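Local coordinates for 3-phytase (Klebsiella pneumoniae, PDB 2WNH), which probably removes phosphate from inositol hexakisphosphate (phytate) as a 3-phytase of the histidine acid phosphatase family, at residues F303-P308 with S319-E324; E247-S252 with N293-R298. The protein carries 3 engineered substitutions. All coordinates share one frame; numbering follows the deposited sequence.

Contact 1: F303-P308 with S319-E324; sequences FSWQLP and SSLVLE
The closest CA atoms of the two segments, those of Phe-303 and Leu-321, are 10.4 Å apart, and no hydrogen bond joins the irregular segment 303-308 to the strand residues of 319-324. Side chains alone make the contact. Leu-321 supplies one methyl, CD1, which meets the edge of the Phe-303 ring near its plane. CE2 of Phe-303 lies 3.8 Å from CD1 of Leu-321. In Leu-321 CG is anti to the backbone N (chi1 -173°), which carries CD1 to the ring although CB does not point at the other segment. The two side chains run alongside one another in opposite senses. The same methyl looks obliquely at the indole, with CZ3 of Trp-305 4.4 Å from CD1 of Leu-321. The two aromatic groups also pack together. The indole comes edge-on over the Phe-303 ring, with CE3 of Trp-305 3.8 Å above its centre. The indole N-H is bonded to the carbonyl O of Asn-314, which helps to set the rotation of the indole, and Phe-340 stacks on it. Trp-365 meets Phe-303 edge-to-face. Leu-321 further touches Val-297 and Met-301 of helix 291-301. This is an apolar core between a helix, the loop after it and the central mixed sheet of the histidine phosphatase alpha/beta fold.

Contact 2: E247-S252 with N293-R298; sequences ENYDLS and NIAMVR
Tyr-249 and Ala-295 are the closest CA pair of the two segments, 7.8 Å apart. The methyl of Ala-295 sits at the edge of the tyrosine ring, in its plane. CB of Ala-295 is 3.7 Å from CE2 of Tyr-249 and equally near CD2. The second partner of the ring is Arg-298, one turn further along the helix. Its NH2 lies 3.9 Å from CD2 of Tyr-249. The Arg-298 side chain crosses that of Tyr-249 at about a right angle, and the guanidinium and ring planes are 74° apart, so the two groups do not stack. CG of Arg-298 stands between its backbone N and carbonyl carbon (chi1 59°), and with a second bend at chi2 this brings the guanidinium back beside the ring. NH2 is held by a salt bridge to Asp-254, which also touches Tyr-249 and Ala-295, and NH1 by the carbonyl O of Gly-313. Helix 243-250 ends just after Tyr-249. There OG of Ser-252 donates to O of Asn-248 at 2.8 Å, from above the carbonyl plane, while N of Leu-251 reaches that oxygen from the opposite face. Helix 243-250 also packs against helix 204-219, while helix 291-301 rests on strand 14-24, through Ile-294 on Leu-22, and on helix 256-274 through Val-297.

How the contacts relate
Along the chain the contacts stand in series, neither nested nor crossing. Contact 2 comes first. It brings helix 243-250 against helix 291-301, closing an excursion of 40 residues that holds helix 256-274 and strand 284-289. Contact 1 opens soon after helix 291-301 and closes a loop of ten residues without helix or strand, which leads into strand 320-328. Their centres are 13 Å apart, and helix 291-301 connects them. N of Phe-303 probably hydrogen-bonds to O of Arg-298 (3.0 Å), and the Trp-305 indole packs on Arg-298 and Ile-294. Together they tie helix 243-250, through helix 291-301, to the mixed sheet.

Contact 1: F303-P308 with S319-E324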
ATOM      1  N   PHE B 303      -0.803   6.186 -42.314  1.00 18.50           N
ATOM      2  CA  PHE B 303      -1.679   5.668 -41.268  1.00 18.75           C
ATOM      3  C   PHE B 303      -2.621   6.788 -40.864  1.00 18.97           C
ATOM      4  O   PHE B 303      -2.194   7.838 -40.379  1.00 19.81           O
ATOM      5  CB  PHE B 303      -0.828   5.148 -40.076  1.00 18.99           C
ATOM      6  CG  PHE B 303      -1.618   4.662 -38.858  1.00 18.96           C
ATOM      7  CD1 PHE B 303      -2.913   4.133 -38.954  1.00 18.59           C
ATOM      8  CD2 PHE B 303      -0.994   4.688 -37.601  1.00 19.45           C
ATOM      9  CE1 PHE B 303      -3.595   3.700 -37.791  1.00 19.62           C
ATOM     10  CE2 PHE B 303      -1.654   4.243 -36.448  1.00 19.10           C
ATOM     11  CZ  PHE B 303      -2.951   3.746 -36.542  1.00 19.30           C
ATOM     12  N   SER B 304      -3.907   6.536 -41.067  1.00 20.94           N
ATOM     13  CA  SER B 304      -4.955   7.491 -40.742  1.00 23.14           C
ATOM     14  C   SER B 304      -5.894   6.909 -39.690  1.00 23.51           C
ATOM     15  O   SER B 304      -6.172   5.709 -39.696  1.00 24.53           O
ATOM     16  CB  SER B 304      -5.743   7.849 -42.007  1.00 23.55           C
ATOM     17  OG  SER B 304      -6.742   8.825 -41.733  1.00 27.06           O
ATOM     18  N   TRP B 305      -6.369   7.755 -38.790  1.00 20.87           N
ATOM     19  CA  TRP B 305      -7.290   7.320 -37.746  1.00 20.55           C
ATOM     20  C   TRP B 305      -8.418   8.309 -37.519  1.00 20.16           C
ATOM     21  O   TRP B 305      -8.315   9.480 -37.882  1.00 19.70           O
ATOM     22  CB  TRP B 305      -6.541   7.082 -36.421  1.00 17.67           C
ATOM     23  CG  TRP B 305      -5.793   8.279 -35.901  1.00 17.62           C
ATOM     24  CD1 TRP B 305      -6.329   9.375 -35.271  1.00 17.27           C
ATOM     25  CD2 TRP B 305      -4.378   8.486 -35.933  1.00 17.67           C
ATOM     26  NE1 TRP B 305      -5.321  10.268 -34.936  1.00 16.23           N
ATOM     27  CE2 TRP B 305      -4.120   9.740 -35.327  1.00 16.69           C
ATOM     28  CE3 TRP B 305      -3.297   7.731 -36.418  1.00 16.12           C
ATOM     29  CZ2 TRP B 305      -2.830  10.248 -35.177  1.00 16.03           C
ATOM     30  CZ3 TRP B 305      -2.024   8.228 -36.266  1.00 16.34           C
ATOM     31  CH2 TRP B 305      -1.793   9.480 -35.646  1.00 16.50           C
ATOM     32  N   GLN B 306      -9.509   7.823 -36.934  1.00 19.85           N
ATOM     33  CA  GLN B 306     -10.535   8.716 -36.405  1.00 20.85           C
ATOM     34  C   GLN B 306     -11.128   8.086 -35.161  1.00 21.00           C
ATOM     35  O   GLN B 306     -11.759   7.053 -35.257  1.00 21.80           O
ATOM     36  CB  GLN B 306     -11.638   9.011 -37.429  1.00 22.09           C
ATOM     37  CG  GLN B 306     -12.590  10.053 -36.911  1.00 25.94           C
ATOM     38  CD  GLN B 306     -13.467  10.651 -37.981  1.00 31.34           C
ATOM     39  OE1 GLN B 306     -13.153  10.592 -39.182  1.00 29.54           O
ATOM     40  NE2 GLN B 306     -14.577  11.239 -37.556  1.00 31.06           N
ATOM     41  N   LEU B 307     -10.914   8.717 -34.003  1.00 20.31           N
ATOM     42  CA  LEU B 307     -11.337   8.185 -32.702  1.00 20.94           C
ATOM     43  C   LEU B 307     -12.648   8.856 -32.276  1.00 21.20           C
ATOM     44  O   LEU B 307     -12.877  10.013 -32.620  1.00 22.07           O
ATOM     45  CB  LEU B 307     -10.264   8.463 -31.636  1.00 20.76           C
ATOM     46  CG  LEU B 307      -8.877   7.868 -31.908  1.00 21.44           C
ATOM     47  CD1 LEU B 307      -7.901   8.143 -30.757  1.00 21.16           C
ATOM     48  CD2 LEU B 307      -8.964   6.392 -32.191  1.00 22.16           C
ATOM     49  N   PRO B 308     -13.482   8.153 -31.481  1.00 22.27           N
ATOM     50  CA  PRO B 308     -14.749   8.730 -30.982  1.00 22.44           C
ATOM     51  C   PRO B 308     -14.580  10.117 -30.387  1.00 21.96           C
ATOM     52  O   PRO B 308     -13.711  10.337 -29.531  1.00 21.60           O
ATOM     53  CB  PRO B 308     -15.178   7.733 -29.900  1.00 22.92           C
ATOM     54  CG  PRO B 308     -14.587   6.442 -30.334  1.00 24.75           C
ATOM     55  CD  PRO B 308     -13.284   6.769 -30.994  1.00 22.45           C
ATOM     56  N   SER B 319      -1.516  12.028 -26.087  1.00 15.37           N
ATOM     57  CA  SER B 319      -1.789  10.877 -26.943  1.00 15.26           C
ATOM     58  C   SER B 319      -0.455  10.326 -27.471  1.00 14.20           C
ATOM     59  O   SER B 319       0.569  11.008 -27.382  1.00 16.07           O
ATOM     60  CB  SER B 319      -2.683  11.294 -28.113  1.00 15.12           C
ATOM     61  OG  SER B 319      -1.979  12.171 -28.991  1.00 15.49           O
ATOM     62  N   SER B 320      -0.447   9.099 -27.984  1.00 14.37           N
ATOM     63  CA  SER B 320       0.807   8.551 -28.512  1.00 14.10           C
ATOM     64  C   SER B 320       0.612   7.553 -29.641  1.00 14.17           C
ATOM     65  O   SER B 320      -0.440   6.936 -29.752  1.00 14.17           O
ATOM     66  CB  SER B 320       1.662   7.935 -27.405  1.00 15.26           C
ATOM     67  OG  SER B 320       1.083   6.746 -26.920  1.00 15.07           O
ATOM     68  N   LEU B 321       1.660   7.453 -30.464  1.00 13.78           N
ATOM     69  CA  LEU B 321       1.802   6.470 -31.522  1.00 15.19           C
ATOM     70  C   LEU B 321       2.735   5.391 -30.969  1.00 15.35           C
ATOM     71  O   LEU B 321       3.815   5.693 -30.444  1.00 15.82           O
ATOM     72  CB  LEU B 321       2.438   7.161 -32.739  1.00 16.72           C
ATOM     73  CG  LEU B 321       2.551   6.381 -34.034  1.00 23.45           C
ATOM     74  CD1 LEU B 321       1.183   5.870 -34.500  1.00 22.14           C
ATOM     75  CD2 LEU B 321       3.143   7.348 -35.073  1.00 24.54           C
ATOM     76  N   VAL B 322       2.321   4.135 -31.081  1.00 13.34           N
ATOM     77  CA  VAL B 322       3.097   3.038 -30.515  1.00 14.54           C
ATOM     78  C   VAL B 322       3.429   1.984 -31.559  1.00 14.88           C
ATOM     79  O   VAL B 322       2.541   1.547 -32.303  1.00 15.46           O
ATOM     80  CB  VAL B 322       2.371   2.360 -29.318  1.00 15.35           C
ATOM     81  CG1 VAL B 322       3.235   1.197 -28.769  1.00 15.99           C
ATOM     82  CG2 VAL B 322       2.044   3.374 -28.213  1.00 17.16           C
ATOM     83  N   LEU B 323       4.687   1.522 -31.543  1.00 13.47           N
ATOM     84  CA  LEU B 323       5.080   0.297 -32.256  1.00 14.85           C
ATOM     85  C   LEU B 323       5.481  -0.753 -31.213  1.00 14.94           C
ATOM     86  O   LEU B 323       6.289  -0.465 -30.328  1.00 15.52           O
ATOM     87  CB  LEU B 323       6.299   0.562 -33.133  1.00 15.58           C
ATOM     88  CG  LEU B 323       6.260   1.779 -34.056  1.00 19.20           C
ATOM     89  CD1 LEU B 323       7.627   1.935 -34.763  1.00 22.12           C
ATOM     90  CD2 LEU B 323       5.125   1.669 -35.049  1.00 23.91           C
ATOM     91  N   GLU B 324       4.933  -1.954 -31.346  1.00 14.40           N
ATOM     92  CA  GLU B 324       5.288  -3.081 -30.476  1.00 15.26           C
ATOM     93  C   GLU B 324       5.801  -4.269 -31.289  1.00 15.68           C
ATOM     94  O   GLU B 324       5.130  -4.714 -32.211  1.00 15.43           O
ATOM     95  CB  GLU B 324       4.053  -3.550 -29.682  1.00 16.38           C
ATOM     96  CG  GLU B 324       3.614  -2.588 -28.554  1.00 15.59           C
ATOM     97  CD  GLU B 324       2.256  -2.956 -27.932  1.00 18.13           C
ATOM     98  OE1 GLU B 324       1.566  -3.897 -28.416  1.00 16.07           O
ATOM     99  OE2 GLU B 324       1.846  -2.287 -26.954  1.00 15.97           O
TER

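Contact 2: E247-S252 with N293-R298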
ATOM      1  N   GLU B 247      -8.439  20.124 -41.229  1.00 20.87           N
ATOM      2  CA  GLU B 247      -8.174  20.789 -42.518  1.00 20.92           C
ATOM      3  C   GLU B 247      -6.785  21.454 -42.524  1.00 19.90           C
ATOM      4  O   GLU B 247      -6.006  21.294 -43.490  1.00 19.15           O
ATOM      5  CB  GLU B 247      -9.291  21.800 -42.818  1.00 20.86           C
ATOM      6  CG  GLU B 247      -9.196  22.448 -44.216  1.00 23.69           C
ATOM      7  CD  GLU B 247      -9.942  21.682 -45.298  1.00 25.78           C
ATOM      8  OE1 GLU B 247     -10.261  20.492 -45.111  1.00 24.83           O
ATOM      9  OE2 GLU B 247     -10.217  22.286 -46.366  1.00 26.24           O
ATOM     10  N   ASN B 248      -6.460  22.190 -41.456  1.00 19.96           N
ATOM     11  CA  ASN B 248      -5.152  22.833 -41.381  1.00 19.44           C
ATOM     12  C   ASN B 248      -4.011  21.823 -41.381  1.00 20.32           C
ATOM     13  O   ASN B 248      -3.001  22.027 -42.042  1.00 19.59           O
ATOM     14  CB  ASN B 248      -5.037  23.758 -40.166  1.00 19.73           C
ATOM     15  CG  ASN B 248      -3.852  24.716 -40.266  1.00 22.00           C
ATOM     16  OD1 ASN B 248      -2.997  24.780 -39.377  1.00 26.14           O
ATOM     17  ND2 ASN B 248      -3.795  25.464 -41.355  1.00 18.63           N
ATOM     18  N   TYR B 249      -4.176  20.737 -40.631  1.00 19.78           N
ATOM     19  CA  TYR B 249      -3.197  19.647 -40.680  1.00 20.79           C
ATOM     20  C   TYR B 249      -3.017  19.069 -42.092  1.00 20.34           C
ATOM     21  O   TYR B 249      -1.887  18.888 -42.543  1.00 19.07           O
ATOM     22  CB  TYR B 249      -3.543  18.530 -39.674  1.00 21.41           C
ATOM     23  CG  TYR B 249      -2.885  18.770 -38.345  1.00 24.28           C
ATOM     24  CD1 TYR B 249      -3.307  19.805 -37.520  1.00 26.28           C
ATOM     25  CD2 TYR B 249      -1.805  18.000 -37.938  1.00 26.34           C
ATOM     26  CE1 TYR B 249      -2.683  20.055 -36.299  1.00 30.79           C
ATOM     27  CE2 TYR B 249      -1.171  18.241 -36.716  1.00 29.55           C
ATOM     28  CZ  TYR B 249      -1.608  19.265 -35.915  1.00 28.74           C
ATOM     29  OH  TYR B 249      -0.992  19.499 -34.715  1.00 33.10           O
ATOM     30  N   ASP B 250      -4.120  18.768 -42.776  1.00 19.61           N
ATOM     31  CA  ASP B 250      -4.045  18.241 -44.140  1.00 20.62           C
ATOM     32  C   ASP B 250      -3.125  19.102 -44.999  1.00 20.43           C
ATOM     33  O   ASP B 250      -2.407  18.580 -45.847  1.00 20.91           O
ATOM     34  CB  ASP B 250      -5.423  18.183 -44.796  1.00 20.13           C
ATOM     35  CG  ASP B 250      -6.301  17.079 -44.253  1.00 23.55           C
ATOM     36  OD1 ASP B 250      -5.796  16.123 -43.594  1.00 20.62           O
ATOM     37  OD2 ASP B 250      -7.536  17.169 -44.494  1.00 24.25           O
ATOM     38  N   LEU B 251      -3.122  20.413 -44.746  1.00 20.18           N
ATOM     39  CA  LEU B 251      -2.455  21.384 -45.624  1.00 20.10           C
ATOM     40  C   LEU B 251      -1.164  21.924 -45.046  1.00 21.14           C
ATOM     41  O   LEU B 251      -0.594  22.867 -45.582  1.00 20.96           O
ATOM     42  CB  LEU B 251      -3.415  22.545 -45.971  1.00 20.08           C
ATOM     43  CG  LEU B 251      -4.714  22.163 -46.672  1.00 21.32           C
ATOM     44  CD1 LEU B 251      -5.570  23.414 -46.975  1.00 23.59           C
ATOM     45  CD2 LEU B 251      -4.455  21.340 -47.939  1.00 23.69           C
ATOM     46  N   SER B 252      -0.693  21.323 -43.946  1.00 19.98           N
ATOM     47  CA  SER B 252       0.594  21.697 -43.375  1.00 19.77           C
ATOM     48  C   SER B 252       1.447  20.465 -43.063  1.00 20.55           C
ATOM     49  O   SER B 252       2.169  19.960 -43.925  1.00 21.32           O
ATOM     50  CB  SER B 252       0.435  22.616 -42.148  1.00 19.58           C
ATOM     51  OG  SER B 252      -0.366  22.022 -41.118  1.00 20.34           O
ATOM     52  N   ASN B 293       5.353  16.462 -34.954  1.00 17.59           N
ATOM     53  CA  ASN B 293       6.164  15.275 -35.183  1.00 17.53           C
ATOM     54  C   ASN B 293       5.308  14.030 -35.415  1.00 16.42           C
ATOM     55  O   ASN B 293       5.564  13.249 -36.343  1.00 16.03           O
ATOM     56  CB  ASN B 293       7.117  15.056 -34.001  1.00 17.16           C
ATOM     57  CG  ASN B 293       7.972  16.269 -33.707  1.00 19.23           C
ATOM     58  OD1 ASN B 293       7.724  16.993 -32.747  1.00 19.53           O
ATOM     59  ND2 ASN B 293       8.956  16.525 -34.559  1.00 18.99           N
ATOM     60  N   ILE B 294       4.298  13.833 -34.571  1.00 16.50           N
ATOM     61  CA  ILE B 294       3.371  12.718 -34.739  1.00 15.92           C
ATOM     62  C   ILE B 294       2.652  12.756 -36.083  1.00 16.40           C
ATOM     63  O   ILE B 294       2.563  11.742 -36.761  1.00 15.53           O
ATOM     64  CB  ILE B 294       2.361  12.603 -33.583  1.00 17.50           C
ATOM     65  CG1 ILE B 294       3.133  12.290 -32.296  1.00 17.25           C
ATOM     66  CG2 ILE B 294       1.333  11.507 -33.891  1.00 15.98           C
ATOM     67  CD1 ILE B 294       2.310  12.381 -30.990  1.00 18.89           C
ATOM     68  N   ALA B 295       2.157  13.937 -36.465  1.00 14.97           N
ATOM     69  CA  ALA B 295       1.496  14.092 -37.768  1.00 15.09           C
ATOM     70  C   ALA B 295       2.421  13.731 -38.931  1.00 15.35           C
ATOM     71  O   ALA B 295       2.009  13.018 -39.861  1.00 14.00           O
ATOM     72  CB  ALA B 295       0.950  15.509 -37.927  1.00 16.21           C
ATOM     73  N   MET B 296       3.655  14.206 -38.893  1.00 14.94           N
ATOM     74  CA  MET B 296       4.573  13.883 -39.996  1.00 16.69           C
ATOM     75  C   MET B 296       4.867  12.393 -40.067  1.00 16.92           C
ATOM     76  O   MET B 296       4.836  11.783 -41.143  1.00 17.89           O
ATOM     77  CB  MET B 296       5.833  14.714 -39.894  1.00 15.65           C
ATOM     78  CG  MET B 296       5.568  16.176 -40.220  1.00 17.75           C
ATOM     79  SD  MET B 296       7.034  17.203 -40.081  1.00 23.14           S
ATOM     80  CE  MET B 296       7.565  16.953 -38.401  1.00 23.05           C
ATOM     81  N   VAL B 297       5.139  11.791 -38.909  1.00 16.05           N
ATOM     82  CA  VAL B 297       5.367  10.354 -38.851  1.00 16.02           C
ATOM     83  C   VAL B 297       4.183   9.524 -39.376  1.00 16.13           C
ATOM     84  O   VAL B 297       4.381   8.614 -40.199  1.00 16.94           O
ATOM     85  CB  VAL B 297       5.789   9.919 -37.438  1.00 16.54           C
ATOM     86  CG1 VAL B 297       5.881   8.392 -37.372  1.00 17.16           C
ATOM     87  CG2 VAL B 297       7.132  10.559 -37.099  1.00 15.80           C
ATOM     88  N   ARG B 298       2.958   9.806 -38.926  1.00 14.36           N
ATOM     89  CA  ARG B 298       1.811   9.033 -39.391  1.00 14.53           C
ATOM     90  C   ARG B 298       1.573   9.254 -40.882  1.00 15.08           C
ATOM     91  O   ARG B 298       1.126   8.353 -41.570  1.00 15.36           O
ATOM     92  CB  ARG B 298       0.530   9.280 -38.563  1.00 15.46           C
ATOM     93  CG  ARG B 298       0.027  10.719 -38.518  1.00 14.49           C
ATOM     94  CD  ARG B 298      -1.059  11.037 -39.566  1.00 17.45           C
ATOM     95  NE  ARG B 298      -1.424  12.456 -39.475  1.00 18.22           N
ATOM     96  CZ  ARG B 298      -2.277  12.944 -38.570  1.00 19.64           C
ATOM     97  NH1 ARG B 298      -2.841  12.119 -37.697  1.00 20.38           N
ATOM     98  NH2 ARG B 298      -2.561  14.255 -38.524  1.00 19.95           N
TER